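Local coordinates for protein aminotransferase class I and II (PDB 3OP7) that probably catalyses pyridoxal phosphate-dependent transfer of amino groups, as a fold-type I class I and II aminotransferase, at residues P5-E10 / P113-L118. Numbering follows the deposited sequence.
Sequences PRFGVE and PTYQQL
Gln116 reaches across to the backbone on both sides of Phe7 with its terminal amide. With CG anti to the backbone N (chi1 -175°) and the chain extended beyond it, Gln116 OE1 accepts from Gly8 N at 2.8 Å, in the carbonyl plane and on a lone pair. Gln116 NE2 donates to Arg6 O at 3.1 Å, standing above that carbonyl's plane, and also bonds Asp120 in helix 117-124. A water that donates to Gln116 OE1 accepts from Val9 N, so the first two amide N-H groups of helix 8-16 are met by one side-chain oxygen, directly and through water.

Gln116 also packs on one face of the Phe7 ring, CB 4.0 Å from the centroid in a CH-pi contact, while Gln117 CG sits at the ring's edge. Phe7 turns its own edge to the face of Tyr115, CZ to CZ 3.9 Å, the planes 64° apart in a T-shaped pair. Tyr250 of the second subunit packs edge-to-face with Phe7, and its backbone O accepts a hydrogen bond from Gln117 NE2.

The N-terminal segment is thus fastened at the dimer interface to the loop after strand 107-112 in the large, PLP-binding domain of a fold-type I aminotransferase.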
loop_
_atom_site.group_PDB
_atom_site.type_symbol
_atom_site.label_atom_id
_atom_site.label_comp_id
_atom_site.label_asym_id
_atom_site.label_seq_id
_atom_site.Cartn_x
_atom_site.Cartn_y
_atom_site.Cartn_z
ATOM N N PRO A 5 -11.268 5.071 -13.073
ATOM C CA PRO A 5 -10.598 5.003 -14.377
ATOM C C PRO A 5 -9.194 4.434 -14.246
ATOM O O PRO A 5 -8.551 4.574 -13.192
ATOM C CB PRO A 5 -10.527 6.501 -14.840
ATOM C CG PRO A 5 -11.480 7.260 -13.952
ATOM C CD PRO A 5 -11.479 6.456 -12.633
ATOM N N ARG A 6 -8.694 3.792 -15.289
ATOM C CA ARG A 6 -7.254 3.435 -15.277
ATOM C C ARG A 6 -6.434 4.686 -14.948
ATOM O O ARG A 6 -6.850 5.787 -15.284
ATOM C CB ARG A 6 -6.837 2.931 -16.650
ATOM C CG ARG A 6 -7.338 1.511 -16.999
ATOM C CD ARG A 6 -7.091 1.221 -18.492
ATOM N NE ARG A 6 -7.686 2.289 -19.330
ATOM C CZ ARG A 6 -7.261 2.662 -20.540
ATOM N NH1 ARG A 6 -6.219 2.059 -21.134
ATOM N NH2 ARG A 6 -7.904 3.644 -21.176
ATOM N N PHE A 7 -5.279 4.493 -14.332
ATOM C CA PHE A 7 -4.375 5.560 -13.931
ATOM C C PHE A 7 -3.556 5.913 -15.190
ATOM O O PHE A 7 -2.805 5.093 -15.696
ATOM C CB PHE A 7 -3.518 5.070 -12.744
ATOM C CG PHE A 7 -2.954 6.175 -11.882
ATOM C CD1 PHE A 7 -1.962 7.038 -12.391
ATOM C CD2 PHE A 7 -3.360 6.329 -10.555
ATOM C CE1 PHE A 7 -1.414 8.031 -11.606
ATOM C CE2 PHE A 7 -2.837 7.314 -9.753
ATOM C CZ PHE A 7 -1.828 8.171 -10.269
ATOM N N GLY A 8 -3.780 7.118 -15.731
ATOM C CA GLY A 8 -3.343 7.444 -17.063
ATOM C C GLY A 8 -1.849 7.437 -17.283
ATOM O O GLY A 8 -1.381 6.873 -18.272
ATOM N N VAL A 9 -1.104 8.090 -16.405
ATOM C CA VAL A 9 0.373 8.082 -16.533
ATOM C C VAL A 9 0.891 6.648 -16.432
ATOM O O VAL A 9 1.731 6.218 -17.210
ATOM C CB VAL A 9 0.992 8.962 -15.486
ATOM C CG1 VAL A 9 2.527 8.738 -15.438
ATOM C CG2 VAL A 9 0.574 10.433 -15.739
ATOM N N GLU A 10 0.333 5.888 -15.489
ATOM C CA GLU A 10 0.712 4.478 -15.296
ATOM C C GLU A 10 0.546 3.594 -16.551
ATOM O O GLU A 10 1.444 2.821 -16.945
ATOM C CB GLU A 10 -0.100 3.869 -14.104
ATOM C CG GLU A 10 0.299 2.459 -13.774
ATOM C CD GLU A 10 -0.478 1.882 -12.544
ATOM O OE1 GLU A 10 -1.376 2.559 -12.047
ATOM O OE2 GLU A 10 -0.142 0.747 -12.133
ATOM N N PRO A 113 -5.611 19.951 -13.843
ATOM C CA PRO A 113 -5.056 18.637 -13.627
ATOM C C PRO A 113 -4.137 18.631 -12.447
ATOM O O PRO A 113 -3.610 19.653 -12.045
ATOM C CB PRO A 113 -4.162 18.393 -14.872
ATOM C CG PRO A 113 -4.299 19.438 -15.687
ATOM C CD PRO A 113 -5.247 20.462 -15.167
ATOM N N THR A 114 -3.993 17.467 -11.850
ATOM C CA THR A 114 -3.097 17.290 -10.751
ATOM C C THR A 114 -2.810 15.793 -10.661
ATOM O O THR A 114 -3.213 15.032 -11.528
ATOM C CB THR A 114 -3.729 17.761 -9.402
ATOM O OG1 THR A 114 -2.721 17.732 -8.408
ATOM C CG2 THR A 114 -4.927 16.871 -8.944
ATOM N N TYR A 115 -2.150 15.352 -9.610
ATOM C CA TYR A 115 -1.923 13.899 -9.418
ATOM C C TYR A 115 -3.236 13.111 -9.337
ATOM O O TYR A 115 -4.142 13.465 -8.573
ATOM C CB TYR A 115 -1.073 13.687 -8.168
ATOM C CG TYR A 115 -0.356 12.353 -8.180
ATOM C CD1 TYR A 115 0.618 12.101 -9.113
ATOM C CD2 TYR A 115 -0.640 11.368 -7.259
ATOM C CE1 TYR A 115 1.290 10.903 -9.152
ATOM C CE2 TYR A 115 0.044 10.205 -7.262
ATOM C CZ TYR A 115 0.999 9.944 -8.230
ATOM O OH TYR A 115 1.702 8.728 -8.285
ATOM N N GLN A 116 -3.386 12.073 -10.158
ATOM C CA GLN A 116 -4.721 11.492 -10.403
ATOM C C GLN A 116 -5.426 10.934 -9.166
ATOM O O GLN A 116 -6.640 10.906 -9.106
ATOM C CB GLN A 116 -4.652 10.432 -11.531
ATOM C CG GLN A 116 -5.999 9.856 -11.947
ATOM C CD GLN A 116 -5.918 8.935 -13.152
ATOM O OE1 GLN A 116 -4.872 8.844 -13.807
ATOM N NE2 GLN A 116 -7.029 8.266 -13.468
ATOM N N GLN A 117 -4.662 10.506 -8.166
ATOM C CA GLN A 117 -5.267 10.026 -6.921
ATOM C C GLN A 117 -6.267 11.043 -6.346
ATOM O O GLN A 117 -7.294 10.660 -5.775
ATOM C CB GLN A 117 -4.200 9.809 -5.865
ATOM C CG GLN A 117 -3.370 8.511 -6.006
ATOM C CD GLN A 117 -2.500 8.312 -4.800
ATOM O OE1 GLN A 117 -1.631 9.127 -4.526
ATOM N NE2 GLN A 117 -2.726 7.199 -4.065
ATOM N N LEU A 118 -5.894 12.309 -6.455
ATOM C CA LEU A 118 -6.530 13.352 -5.681
ATOM C C LEU A 118 -7.975 13.634 -6.101
ATOM O O LEU A 118 -8.768 14.101 -5.258
ATOM C CB LEU A 118 -5.711 14.652 -5.680
ATOM C CG LEU A 118 -4.318 14.547 -5.057
ATOM C CD1 LEU A 118 -3.626 15.911 -5.279
ATOM C CD2 LEU A 118 -4.329 14.057 -3.546
HETATM O O HOH W 1 -2.394 9.803 -14.347
#